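Local coordinates for fructuronate-tagaturonate epimerase UxaE from Cohnella laeviribosi in complex with 1 glycerol (Cohnella laeviribosi, PDB 6IL9), which catalyses the interconversion of fructuronate and tagaturonate, probably with the help of a zinc ion bound in its TIM barrel, at residues Q5-R10 and V62-L67; Q32-E37 and Y41-G46; L73-H78 and A142-F147. All blocks are in the same frame, centred on the assembly; numbering follows the deposited sequence.

Contact 1 (Q5-R10 and V62-L67)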
ATOM      1  N   GLN A   5     -15.767 -33.040  10.814  1.00 30.57           N
ATOM      2  CA  GLN A   5     -16.110 -34.308  10.182  1.00 33.04           C
ATOM      3  C   GLN A   5     -17.071 -34.104   9.013  1.00 28.20           C
ATOM      4  O   GLN A   5     -16.943 -34.764   7.976  1.00 28.27           O
ATOM      5  CB  GLN A   5     -16.709 -35.250  11.227  1.00 31.81           C
ATOM      6  CG  GLN A   5     -17.095 -36.625  10.720  1.00 37.80           C
ATOM      7  CD  GLN A   5     -17.453 -37.562  11.864  1.00 43.93           C
ATOM      8  OE1 GLN A   5     -16.628 -37.830  12.741  1.00 39.25           O
ATOM      9  NE2 GLN A   5     -18.694 -38.046  11.874  1.00 42.75           N
ATOM     10  N   SER A   6     -18.040 -33.197   9.161  1.00 25.61           N
ATOM     11  CA  SER A   6     -18.973 -32.928   8.070  1.00 26.41           C
ATOM     12  C   SER A   6     -18.235 -32.402   6.843  1.00 27.21           C
ATOM     13  O   SER A   6     -18.417 -32.903   5.726  1.00 23.51           O
ATOM     14  CB  SER A   6     -20.044 -31.938   8.534  1.00 28.10           C
ATOM     15  OG  SER A   6     -20.827 -31.466   7.447  1.00 28.94           O
ATOM     16  N   ILE A   7     -17.379 -31.401   7.039  1.00 25.75           N
ATOM     17  CA  ILE A   7     -16.643 -30.807   5.923  1.00 23.46           C
ATOM     18  C   ILE A   7     -15.771 -31.850   5.234  1.00 24.76           C
ATOM     19  O   ILE A   7     -15.756 -31.959   4.002  1.00 23.41           O
ATOM     20  CB  ILE A   7     -15.808 -29.614   6.418  1.00 24.95           C
ATOM     21  CG1 ILE A   7     -16.734 -28.492   6.880  1.00 25.46           C
ATOM     22  CG2 ILE A   7     -14.838 -29.145   5.334  1.00 24.74           C
ATOM     23  CD1 ILE A   7     -16.053 -27.483   7.791  1.00 26.66           C
ATOM     24  N   ILE A   8     -15.028 -32.629   6.022  1.00 24.98           N
ATOM     25  CA  ILE A   8     -14.123 -33.626   5.452  1.00 24.81           C
ATOM     26  C   ILE A   8     -14.900 -34.663   4.650  1.00 25.73           C
ATOM     27  O   ILE A   8     -14.483 -35.063   3.557  1.00 25.49           O
ATOM     28  CB  ILE A   8     -13.284 -34.274   6.570  1.00 27.31           C
ATOM     29  CG1 ILE A   8     -12.287 -33.260   7.138  1.00 29.40           C
ATOM     30  CG2 ILE A   8     -12.554 -35.502   6.048  1.00 31.31           C
ATOM     31  CD1 ILE A   8     -11.742 -33.636   8.500  1.00 30.45           C
ATOM     32  N   GLU A   9     -16.052 -35.100   5.167  1.00 25.23           N
ATOM     33  CA  GLU A   9     -16.842 -36.095   4.447  1.00 26.83           C
ATOM     34  C   GLU A   9     -17.419 -35.514   3.162  1.00 26.19           C
ATOM     35  O   GLU A   9     -17.381 -36.166   2.113  1.00 26.93           O
ATOM     36  CB  GLU A   9     -17.946 -36.644   5.358  1.00 28.91           C
ATOM     37  CG  GLU A   9     -17.427 -37.734   6.297  1.00 36.14           C
ATOM     38  CD  GLU A   9     -18.376 -38.060   7.443  1.00 39.03           C
ATOM     39  OE1 GLU A   9     -17.979 -38.844   8.334  1.00 41.90           O
ATOM     40  OE2 GLU A   9     -19.512 -37.537   7.456  1.00 39.49           O
ATOM     41  N   ARG A  10     -17.918 -34.272   3.211  1.00 23.45           N
ATOM     42  CA  ARG A  10     -18.433 -33.648   1.996  1.00 23.34           C
ATOM     43  C   ARG A  10     -17.323 -33.370   0.987  1.00 21.92           C
ATOM     44  O   ARG A  10     -17.566 -33.398  -0.226  1.00 21.07           O
ATOM     45  CB  ARG A  10     -19.175 -32.360   2.342  1.00 25.59           C
ATOM     46  CG  ARG A  10     -20.497 -32.636   3.024  1.00 25.95           C
ATOM     47  CD  ARG A  10     -21.220 -31.377   3.384  1.00 29.16           C
ATOM     48  NE  ARG A  10     -20.671 -30.725   4.561  1.00 33.97           N
ATOM     49  CZ  ARG A  10     -20.262 -29.461   4.586  1.00 34.51           C
ATOM     50  NH1 ARG A  10     -20.325 -28.720   3.490  1.00 36.94           N
ATOM     51  NH2 ARG A  10     -19.801 -28.932   5.712  1.00 33.41           N
ATOM     52  N   VAL A  62      -7.062 -37.160   7.564  1.00 41.56           N
ATOM     53  CA  VAL A  62      -7.185 -35.834   6.971  1.00 35.32           C
ATOM     54  C   VAL A  62      -7.273 -34.809   8.094  1.00 35.47           C
ATOM     55  O   VAL A  62      -8.011 -35.007   9.065  1.00 34.98           O
ATOM     56  CB  VAL A  62      -8.420 -35.746   6.054  1.00 39.57           C
ATOM     57  CG1 VAL A  62      -8.661 -34.328   5.620  1.00 28.98           C
ATOM     58  CG2 VAL A  62      -8.252 -36.656   4.849  1.00 42.46           C
ATOM     59  N   LYS A  63      -6.523 -33.715   7.963  1.00 33.29           N
ATOM     60  CA  LYS A  63      -6.503 -32.650   8.954  1.00 29.98           C
ATOM     61  C   LYS A  63      -7.094 -31.388   8.342  1.00 27.77           C
ATOM     62  O   LYS A  63      -6.639 -30.938   7.287  1.00 26.29           O
ATOM     63  CB  LYS A  63      -5.078 -32.384   9.456  1.00 27.57           C
ATOM     64  CG  LYS A  63      -5.021 -31.439  10.632  1.00 27.73           C
ATOM     65  CD  LYS A  63      -3.588 -31.178  11.098  1.00 32.03           C
ATOM     66  CE  LYS A  63      -3.022 -32.384  11.842  1.00 34.15           C
ATOM     67  NZ  LYS A  63      -1.802 -32.038  12.619  1.00 32.65           N
ATOM     68  N   LEU A  64      -8.117 -30.838   9.000  1.00 26.26           N
ATOM     69  CA  LEU A  64      -8.781 -29.607   8.587  1.00 26.82           C
ATOM     70  C   LEU A  64      -8.283 -28.459   9.457  1.00 24.55           C
ATOM     71  O   LEU A  64      -8.448 -28.489  10.680  1.00 27.53           O
ATOM     72  CB  LEU A  64     -10.294 -29.750   8.717  1.00 28.80           C
ATOM     73  CG  LEU A  64     -11.127 -28.545   8.286  1.00 25.80           C
ATOM     74  CD1 LEU A  64     -11.071 -28.436   6.774  1.00 25.49           C
ATOM     75  CD2 LEU A  64     -12.565 -28.697   8.768  1.00 27.66           C
ATOM     76  N   CYS A  65      -7.704 -27.434   8.828  1.00 25.44           N
ATOM     77  CA  CYS A  65      -6.982 -26.392   9.545  1.00 22.76           C
ATOM     78  C   CYS A  65      -7.527 -25.017   9.206  1.00 22.22           C
ATOM     79  O   CYS A  65      -7.780 -24.709   8.037  1.00 23.80           O
ATOM     80  CB  CYS A  65      -5.481 -26.404   9.210  1.00 24.70           C
ATOM     81  SG  CYS A  65      -4.725 -28.038   9.214  1.00 27.45           S
ATOM     82  N   GLU A  66      -7.668 -24.188  10.233  1.00 21.42           N
ATOM     83  CA  GLU A  66      -8.026 -22.794  10.044  1.00 23.19           C
ATOM     84  C   GLU A  66      -6.848 -22.022   9.460  1.00 22.27           C
ATOM     85  O   GLU A  66      -5.685 -22.392   9.631  1.00 24.69           O
ATOM     86  CB  GLU A  66      -8.435 -22.168  11.374  1.00 27.57           C
ATOM     87  CG  GLU A  66      -9.534 -22.928  12.081  1.00 28.44           C
ATOM     88  CD  GLU A  66     -10.894 -22.354  11.782  1.00 37.90           C
ATOM     89  OE1 GLU A  66     -10.982 -21.467  10.903  1.00 36.76           O
ATOM     90  OE2 GLU A  66     -11.871 -22.780  12.432  1.00 38.08           O
ATOM     91  N   LEU A  67      -7.162 -20.919   8.781  1.00 22.38           N
ATOM     92  CA  LEU A  67      -6.127 -20.049   8.221  1.00 22.85           C
ATOM     93  C   LEU A  67      -5.558 -19.137   9.309  1.00 22.98           C
ATOM     94  O   LEU A  67      -5.676 -17.914   9.264  1.00 26.44           O
ATOM     95  CB  LEU A  67      -6.694 -19.232   7.066  1.00 21.48           C
ATOM     96  CG  LEU A  67      -6.521 -19.794   5.655  1.00 29.65           C
ATOM     97  CD1 LEU A  67      -6.933 -21.250   5.563  1.00 23.38           C
ATOM     98  CD2 LEU A  67      -7.266 -18.955   4.631  1.00 22.58           C
TER
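Ile7 and Ile8 turn successive side chains of helix 2-12 onto Val62 and Leu64, which project from the same face of strand 62-66. Helix and strand cross at 119°, with 9.3 Å between their axes at the closest point. Ile7 meets Leu64 at about a right angle. Its CG1 stands anti to the carbonyl carbon (chi1 -66°) and CG2 anti to the backbone N; the first carries Ile7 CD1 to 3.8 Å from Leu64 CD2, the second faces both leucine methyls. Ile7 also touches Ile34 and Ala36 of the neighbouring strand 29-36. The side chains of Ile8 and Val62 slide past each other in opposite directions, with Ile8 CG1 4.1 Å from Val62 CG1. Farther out, Ile8 CD1 lies 4.0 Å from Val62 O and a little farther from Leu64 CB. On another side of the helix, Arg10 reaches back one turn and holds Ser6 side-on, NE at 3.0 Å and NH2 at 3.2 Å from Ser6 OG, both close to the guanidinium plane; NH2 also forms a salt bridge to Glu37. No hydrogen bond joins 5-10 to 62-67, so these two segments meet through branched aliphatic side chains, while the Arg10-Glu37 salt bridge ties the helix to the adjoining hairpin.

Contact 2 (Q32-E37 and Y41-G46)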
ATOM      1  N   GLN A  32      -4.061 -28.621   0.443  1.00 25.02           N
ATOM      2  CA  GLN A  32      -4.844 -27.794  -0.466  1.00 22.46           C
ATOM      3  C   GLN A  32      -5.707 -26.864   0.369  1.00 19.23           C
ATOM      4  O   GLN A  32      -5.814 -27.019   1.585  1.00 19.22           O
ATOM      5  CB  GLN A  32      -5.712 -28.645  -1.395  1.00 23.34           C
ATOM      6  CG  GLN A  32      -6.804 -29.409  -0.685  1.00 26.02           C
ATOM      7  CD  GLN A  32      -7.499 -30.388  -1.607  1.00 31.25           C
ATOM      8  OE1 GLN A  32      -6.919 -30.853  -2.591  1.00 35.59           O
ATOM      9  NE2 GLN A  32      -8.752 -30.698  -1.306  1.00 30.55           N
ATOM     10  N   MET A  33      -6.319 -25.884  -0.300  1.00 17.65           N
ATOM     11  CA  MET A  33      -7.238 -24.949   0.334  1.00 17.49           C
ATOM     12  C   MET A  33      -8.648 -25.174  -0.196  1.00 19.53           C
ATOM     13  O   MET A  33      -8.841 -25.467  -1.382  1.00 19.27           O
ATOM     14  CB  MET A  33      -6.817 -23.494   0.080  1.00 16.57           C
ATOM     15  CG  MET A  33      -7.564 -22.477   0.925  1.00 22.29           C
ATOM     16  SD  MET A  33      -6.955 -20.762   0.749  1.00 21.68           S
ATOM     17  CE  MET A  33      -5.175 -21.164   0.971  1.00 11.03           C
ATOM     18  N   ILE A  34      -9.630 -25.040   0.695  1.00 18.04           N
ATOM     19  CA  ILE A  34     -11.029 -25.240   0.373  1.00 18.43           C
ATOM     20  C   ILE A  34     -11.826 -24.083   0.954  1.00 19.03           C
ATOM     21  O   ILE A  34     -11.321 -23.275   1.734  1.00 18.97           O
ATOM     22  CB  ILE A  34     -11.571 -26.578   0.925  1.00 18.76           C
ATOM     23  CG1 ILE A  34     -11.538 -26.553   2.456  1.00 22.44           C
ATOM     24  CG2 ILE A  34     -10.767 -27.748   0.381  1.00 19.88           C
ATOM     25  CD1 ILE A  34     -12.362 -27.663   3.111  1.00 23.38           C
ATOM     26  N   LYS A  35     -13.101 -24.032   0.585  1.00 19.86           N
ATOM     27  CA  LYS A  35     -14.029 -23.113   1.225  1.00 19.99           C
ATOM     28  C   LYS A  35     -15.290 -23.878   1.580  1.00 20.61           C
ATOM     29  O   LYS A  35     -15.868 -24.541   0.716  1.00 19.09           O
ATOM     30  CB  LYS A  35     -14.367 -21.928   0.324  1.00 22.54           C
ATOM     31  CG  LYS A  35     -15.230 -20.893   1.033  1.00 23.19           C
ATOM     32  CD  LYS A  35     -15.355 -19.645   0.195  1.00 25.05           C
ATOM     33  CE  LYS A  35     -16.158 -18.569   0.906  1.00 25.16           C
ATOM     34  NZ  LYS A  35     -16.329 -17.419  -0.030  1.00 28.53           N
ATOM     35  N   ALA A  36     -15.698 -23.802   2.850  1.00 20.16           N
ATOM     36  CA  ALA A  36     -16.920 -24.454   3.310  1.00 21.17           C
ATOM     37  C   ALA A  36     -17.664 -23.546   4.277  1.00 24.44           C
ATOM     38  O   ALA A  36     -17.066 -23.013   5.214  1.00 24.43           O
ATOM     39  CB  ALA A  36     -16.612 -25.792   3.987  1.00 22.77           C
ATOM     40  N   GLU A  37     -18.971 -23.391   4.054  1.00 26.35           N
ATOM     41  CA  GLU A  37     -19.835 -22.602   4.936  1.00 29.85           C
ATOM     42  C   GLU A  37     -19.276 -21.197   5.141  1.00 27.38           C
ATOM     43  O   GLU A  37     -19.221 -20.685   6.259  1.00 33.22           O
ATOM     44  CB  GLU A  37     -20.043 -23.302   6.281  1.00 33.70           C
ATOM     45  CG  GLU A  37     -20.981 -24.489   6.211  1.00 36.33           C
ATOM     46  CD  GLU A  37     -20.337 -25.672   5.539  1.00 36.07           C
ATOM     47  OE1 GLU A  37     -20.669 -25.945   4.366  1.00 39.28           O
ATOM     48  OE2 GLU A  37     -19.470 -26.309   6.172  1.00 40.96           O
ATOM     49  N   TYR A  41     -10.331 -23.000   4.527  1.00 20.75           N
ATOM     50  CA  TYR A  41      -9.550 -23.929   5.343  1.00 20.04           C
ATOM     51  C   TYR A  41      -8.396 -24.505   4.534  1.00 19.01           C
ATOM     52  O   TYR A  41      -8.452 -24.581   3.307  1.00 20.97           O
ATOM     53  CB  TYR A  41     -10.383 -25.119   5.846  1.00 19.31           C
ATOM     54  CG  TYR A  41     -11.566 -24.772   6.712  1.00 21.31           C
ATOM     55  CD1 TYR A  41     -11.430 -24.648   8.090  1.00 24.16           C
ATOM     56  CD2 TYR A  41     -12.829 -24.606   6.155  1.00 20.34           C
ATOM     57  CE1 TYR A  41     -12.523 -24.337   8.891  1.00 28.16           C
ATOM     58  CE2 TYR A  41     -13.915 -24.292   6.936  1.00 24.91           C
ATOM     59  CZ  TYR A  41     -13.763 -24.168   8.304  1.00 28.61           C
ATOM     60  OH  TYR A  41     -14.862 -23.856   9.074  1.00 31.85           O
ATOM     61  N   LEU A  42      -7.352 -24.941   5.251  1.00 21.20           N
ATOM     62  CA  LEU A  42      -6.353 -25.857   4.710  1.00 20.82           C
ATOM     63  C   LEU A  42      -6.781 -27.287   5.005  1.00 22.50           C
ATOM     64  O   LEU A  42      -7.319 -27.570   6.079  1.00 27.75           O
ATOM     65  CB  LEU A  42      -4.972 -25.630   5.331  1.00 24.56           C
ATOM     66  CG  LEU A  42      -4.196 -24.334   5.189  1.00 28.03           C
ATOM     67  CD1 LEU A  42      -2.833 -24.510   5.861  1.00 25.16           C
ATOM     68  CD2 LEU A  42      -4.047 -23.975   3.723  1.00 28.03           C
ATOM     69  N   VAL A  43      -6.528 -28.183   4.055  1.00 21.97           N
ATOM     70  CA  VAL A  43      -6.752 -29.620   4.219  1.00 22.16           C
ATOM     71  C   VAL A  43      -5.434 -30.322   3.947  1.00 25.66           C
ATOM     72  O   VAL A  43      -4.901 -30.236   2.833  1.00 25.52           O
ATOM     73  CB  VAL A  43      -7.850 -30.151   3.280  1.00 24.42           C
ATOM     74  CG1 VAL A  43      -8.044 -31.646   3.482  1.00 28.48           C
ATOM     75  CG2 VAL A  43      -9.160 -29.408   3.495  1.00 26.05           C
ATOM     76  N   ALA A  44      -4.921 -31.033   4.948  1.00 26.34           N
ATOM     77  CA  ALA A  44      -3.665 -31.761   4.838  1.00 24.93           C
ATOM     78  C   ALA A  44      -3.924 -33.264   4.883  1.00 28.72           C
ATOM     79  O   ALA A  44      -4.855 -33.729   5.547  1.00 27.77           O
ATOM     80  CB  ALA A  44      -2.708 -31.355   5.959  1.00 26.31           C
ATOM     81  N   GLU A  45      -3.101 -34.020   4.159  1.00 29.61           N
ATOM     82  CA  GLU A  45      -3.222 -35.472   4.135  1.00 35.31           C
ATOM     83  C   GLU A  45      -1.885 -36.073   3.724  1.00 37.06           C
ATOM     84  O   GLU A  45      -1.189 -35.525   2.869  1.00 35.71           O
ATOM     85  CB  GLU A  45      -4.330 -35.921   3.176  1.00 40.31           C
ATOM     86  CG  GLU A  45      -4.653 -37.409   3.241  1.00 45.04           C
ATOM     87  CD  GLU A  45      -5.840 -37.777   2.373  1.00 52.22           C
ATOM     88  OE1 GLU A  45      -6.506 -38.794   2.673  1.00 55.04           O
ATOM     89  OE2 GLU A  45      -6.112 -37.043   1.396  1.00 51.50           O
ATOM     90  N   GLY A  46      -1.538 -37.206   4.331  1.00 38.84           N
ATOM     91  CA  GLY A  46      -0.249 -37.827   4.086  1.00 36.46           C
ATOM     92  C   GLY A  46       0.722 -37.574   5.219  1.00 38.58           C
ATOM     93  O   GLY A  46       0.951 -36.423   5.601  1.00 38.03           O
TER
HETATM   94  O   HOH W   1     -17.177 -23.419   8.046  1.00 36.41           O
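Gln32 and Val43, Met33 and Leu42, and Ile34 and Tyr41 pair across two antiparallel strands. The outer two pairs are hydrogen-bonded: Val43 N to Gln32 O measures 2.8 Å and Ile34 N to Tyr41 O 2.9 Å, and each has its return bond. Beside the non-hydrogen-bonded pair Met33 and Leu42, CA-H...O contacts run from Met33 CA to Tyr41 O (3.2 Å) and from Leu42 CA to Gln32 O, and Met33 CE touches Leu42 CD2. Packing is closest on the face of Ile34, Tyr41 and Val43, beneath helix 2-12. Ile34 CD1 reaches across at about a right angle to Val43 CG2, 3.7 Å away, and its CG1 lies 3.9 Å from Tyr41 CB. CG1 stands between the backbone N and carbonyl carbon (chi1 65°), a crowded position that carries the branch over the neighbouring strand. The two strands form the hairpin 29-36 and 39-45, second and third across the five-stranded antiparallel sheet, and Glu37, with phi at 53°, starts its turn. An alanine in place of Ile34 is likely to leave a gap between Val43 CG2 and Tyr41 CB and take from Ile7 part of its seat on the sheet. Toward the turn the fit is looser and includes a water. Ala36 CB is 4.3 Å from Tyr41 CE2, Ala36 O lies at the ring edge, and the water, in the ring plane, is 2.9 Å from Ala36 O and 2.6 Å from Tyr41 OH. At the other end the partly exposed Gln32 lays its chain alongside Val43.

Contact 3 (L73-H78 and A142-F147)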
ATOM      1  N   LEU A  73       2.866 -19.626   9.664  1.00 23.53           N
ATOM      2  CA  LEU A  73       4.292 -19.783   9.930  1.00 22.58           C
ATOM      3  C   LEU A  73       4.759 -21.178   9.545  1.00 23.36           C
ATOM      4  O   LEU A  73       5.872 -21.351   9.038  1.00 22.69           O
ATOM      5  CB  LEU A  73       4.586 -19.488  11.400  1.00 23.73           C
ATOM      6  CG  LEU A  73       4.179 -18.091  11.877  1.00 27.98           C
ATOM      7  CD1 LEU A  73       4.425 -17.912  13.365  1.00 27.62           C
ATOM      8  CD2 LEU A  73       4.938 -17.037  11.087  1.00 27.21           C
ATOM      9  N   VAL A  74       3.906 -22.184   9.746  1.00 23.36           N
ATOM     10  CA  VAL A  74       4.227 -23.534   9.288  1.00 23.65           C
ATOM     11  C   VAL A  74       4.360 -23.563   7.768  1.00 21.21           C
ATOM     12  O   VAL A  74       5.312 -24.136   7.219  1.00 23.61           O
ATOM     13  CB  VAL A  74       3.164 -24.528   9.784  1.00 21.61           C
ATOM     14  CG1 VAL A  74       3.488 -25.924   9.288  1.00 25.32           C
ATOM     15  CG2 VAL A  74       3.066 -24.472  11.297  1.00 25.15           C
ATOM     16  N   LEU A  75       3.420 -22.931   7.058  1.00 21.85           N
ATOM     17  CA  LEU A  75       3.530 -22.890   5.602  1.00 22.32           C
ATOM     18  C   LEU A  75       4.799 -22.158   5.171  1.00 21.78           C
ATOM     19  O   LEU A  75       5.456 -22.559   4.204  1.00 22.58           O
ATOM     20  CB  LEU A  75       2.295 -22.224   4.987  1.00 22.19           C
ATOM     21  CG  LEU A  75       0.952 -22.955   5.037  1.00 23.26           C
ATOM     22  CD1 LEU A  75      -0.053 -22.234   4.141  1.00 23.80           C
ATOM     23  CD2 LEU A  75       1.090 -24.401   4.614  1.00 27.05           C
ATOM     24  N   ASN A  76       5.159 -21.085   5.887  1.00 22.76           N
ATOM     25  CA  ASN A  76       6.385 -20.355   5.577  1.00 21.35           C
ATOM     26  C   ASN A  76       7.602 -21.270   5.631  1.00 24.47           C
ATOM     27  O   ASN A  76       8.514 -21.152   4.804  1.00 22.89           O
ATOM     28  CB  ASN A  76       6.580 -19.200   6.560  1.00 20.87           C
ATOM     29  CG  ASN A  76       5.741 -17.966   6.232  1.00 21.31           C
ATOM     30  OD1 ASN A  76       5.676 -17.049   7.047  1.00 23.46           O
ATOM     31  ND2 ASN A  76       5.108 -17.934   5.061  1.00 19.68           N
ATOM     32  N   ARG A  77       7.638 -22.183   6.609  1.00 22.83           N
ATOM     33  CA  ARG A  77       8.802 -23.049   6.762  1.00 24.91           C
ATOM     34  C   ARG A  77       8.922 -24.049   5.620  1.00 27.78           C
ATOM     35  O   ARG A  77      10.034 -24.357   5.174  1.00 32.39           O
ATOM     36  CB  ARG A  77       8.746 -23.776   8.105  1.00 28.90           C
ATOM     37  CG  ARG A  77       9.836 -24.847   8.262  1.00 36.92           C
ATOM     38  CD  ARG A  77       9.993 -25.312   9.706  1.00 42.66           C
ATOM     39  NE  ARG A  77       8.726 -25.729  10.307  1.00 39.79           N
ATOM     40  CZ  ARG A  77       7.985 -24.961  11.102  1.00 38.76           C
ATOM     41  NH1 ARG A  77       6.840 -25.424  11.603  1.00 34.69           N
ATOM     42  NH2 ARG A  77       8.383 -23.728  11.392  1.00 33.77           N
ATOM     43  N   HIS A  78       7.797 -24.563   5.125  1.00 25.02           N
ATOM     44  CA  HIS A  78       7.820 -25.612   4.117  1.00 27.42           C
ATOM     45  C   HIS A  78       7.668 -25.096   2.691  1.00 28.01           C
ATOM     46  O   HIS A  78       7.975 -25.830   1.746  1.00 29.78           O
ATOM     47  CB  HIS A  78       6.718 -26.640   4.409  1.00 29.38           C
ATOM     48  CG  HIS A  78       6.892 -27.346   5.719  1.00 32.37           C
ATOM     49  ND1 HIS A  78       7.449 -28.604   5.818  1.00 36.27           N
ATOM     50  CD2 HIS A  78       6.594 -26.965   6.984  1.00 31.63           C
ATOM     51  CE1 HIS A  78       7.485 -28.968   7.088  1.00 34.45           C
ATOM     52  NE2 HIS A  78       6.970 -27.994   7.816  1.00 36.35           N
ATOM     53  N   ALA A 142      -1.578 -12.078   2.778  1.00 16.05           N
ATOM     54  CA  ALA A 142      -0.782 -12.165   1.555  1.00 16.72           C
ATOM     55  C   ALA A 142      -0.191 -13.558   1.357  1.00 16.43           C
ATOM     56  O   ALA A 142      -0.176 -14.074   0.234  1.00 17.45           O
ATOM     57  CB  ALA A 142       0.338 -11.121   1.578  1.00 16.01           C
ATOM     58  N   ALA A 143       0.318 -14.174   2.430  1.00 16.43           N
ATOM     59  CA  ALA A 143       0.912 -15.503   2.305  1.00 15.16           C
ATOM     60  C   ALA A 143      -0.130 -16.533   1.901  1.00 18.75           C
ATOM     61  O   ALA A 143       0.129 -17.397   1.053  1.00 17.23           O
ATOM     62  CB  ALA A 143       1.577 -15.916   3.623  1.00 16.63           C
ATOM     63  N   TYR A 144      -1.310 -16.469   2.507  1.00 18.34           N
ATOM     64  CA  TYR A 144      -2.355 -17.414   2.145  1.00 17.20           C
ATOM     65  C   TYR A 144      -2.861 -17.161   0.734  1.00 16.33           C
ATOM     66  O   TYR A 144      -3.288 -18.098   0.048  1.00 17.55           O
ATOM     67  CB  TYR A 144      -3.488 -17.332   3.162  1.00 19.03           C
ATOM     68  CG  TYR A 144      -3.236 -18.111   4.437  1.00 18.36           C
ATOM     69  CD1 TYR A 144      -2.999 -19.479   4.397  1.00 18.69           C
ATOM     70  CD2 TYR A 144      -3.251 -17.482   5.671  1.00 17.28           C
ATOM     71  CE1 TYR A 144      -2.783 -20.200   5.557  1.00 20.93           C
ATOM     72  CE2 TYR A 144      -3.024 -18.199   6.843  1.00 18.13           C
ATOM     73  CZ  TYR A 144      -2.802 -19.551   6.772  1.00 20.65           C
ATOM     74  OH  TYR A 144      -2.595 -20.257   7.939  1.00 22.71           O
ATOM     75  N   ALA A 145      -2.819 -15.907   0.284  1.00 14.65           N
ATOM     76  CA  ALA A 145      -3.254 -15.586  -1.067  1.00 16.58           C
ATOM     77  C   ALA A 145      -2.347 -16.223  -2.113  1.00 17.21           C
ATOM     78  O   ALA A 145      -2.831 -16.806  -3.090  1.00 18.04           O
ATOM     79  CB  ALA A 145      -3.301 -14.073  -1.256  1.00 15.83           C
ATOM     80  N   VAL A 146      -1.025 -16.105  -1.948  1.00 16.50           N
ATOM     81  CA  VAL A 146      -0.163 -16.689  -2.978  1.00 17.24           C
ATOM     82  C   VAL A 146      -0.224 -18.207  -2.917  1.00 16.90           C
ATOM     83  O   VAL A 146      -0.055 -18.878  -3.938  1.00 19.33           O
ATOM     84  CB  VAL A 146       1.294 -16.188  -2.887  1.00 18.23           C
ATOM     85  CG1 VAL A 146       1.357 -14.690  -3.114  1.00 18.65           C
ATOM     86  CG2 VAL A 146       1.944 -16.583  -1.560  1.00 15.74           C
ATOM     87  N   PHE A 147      -0.476 -18.774  -1.735  1.00 18.75           N
ATOM     88  CA  PHE A 147      -0.653 -20.219  -1.635  1.00 20.34           C
ATOM     89  C   PHE A 147      -1.930 -20.655  -2.348  1.00 19.44           C
ATOM     90  O   PHE A 147      -1.916 -21.596  -3.151  1.00 19.38           O
ATOM     91  CB  PHE A 147      -0.671 -20.636  -0.159  1.00 18.36           C
ATOM     92  CG  PHE A 147      -0.649 -22.134   0.067  1.00 20.85           C
ATOM     93  CD1 PHE A 147       0.548 -22.835   0.078  1.00 24.89           C
ATOM     94  CD2 PHE A 147      -1.828 -22.822   0.293  1.00 23.51           C
ATOM     95  CE1 PHE A 147       0.564 -24.209   0.291  1.00 29.16           C
ATOM     96  CE2 PHE A 147      -1.819 -24.199   0.506  1.00 27.85           C
ATOM     97  CZ  PHE A 147      -0.619 -24.886   0.508  1.00 28.23           C
TER
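The segments 73-78 and 142-147, of helices 69-78 and 135-149, cross at 54° where Leu75 and Asn76 face Ala143, Tyr144 and Phe147. The local axes stay 10.7 Å apart, and the nearest alpha carbons, Asn76 CA and Ala143 CA, are separated by 8.0 Å, so the space is bridged by side chains without any hydrogen bond between the two segments. Leu75 does most of the bridging, through a single methyl. Its CD1 sits over the centre of one face of the Phe147 ring, 4.1 Å from the centroid and only 10° off the ring normal, a CH-pi contact. The same methyl meets Tyr144 obliquely, 3.7 Å from CE1, the two side chains crossing at about a right angle. CG of Phe147, anti to the backbone N (chi1 -172°), carries the ring toward the other helix, and a second torsion near a right angle turns its face to the methyl; Phe79 meets the same ring edge-to-face. Tyr144 runs past Leu75 to hydrogen-bond through OH to Ser68 O, near the start of helix 69-78, which probably restrains the ring. Asn76 makes a slight contact, ND2 4.3 Å from Ala143 CB; its amide is bonded to Arg72 through OD1 and to Thr82 through ND2. Ala143, having just a methyl, admits that amide end. Helix 135-149 belongs to the connection between barrel strands 117-124 and 156-162, a beta-alpha-beta crossover of the TIM barrel, and helix 69-78, from before the first barrel strand, packs against it.

From the N terminus, helix 2-12 leads into the five-stranded sheet, and contact 1 closes a loop of some fifty residues by bringing strand 62-66 back to that helix. Contact 2, the tight hairpin of 32-37 and 41-46, is nested inside this loop; strands 39-45 and 62-66 are neighbours in the sheet, joined by a probable hydrogen bond from Cys65 N to Leu42 O. Contact 3 follows in series, closing a longer loop from helix 69-78, just after strand 62-66, to helix 135-149 of the barrel. Met33 and Leu42, turned away from the N-terminal helix, pack on Phe147, so the sheet lies between helix 2-12 and helix 135-149 of the barrel.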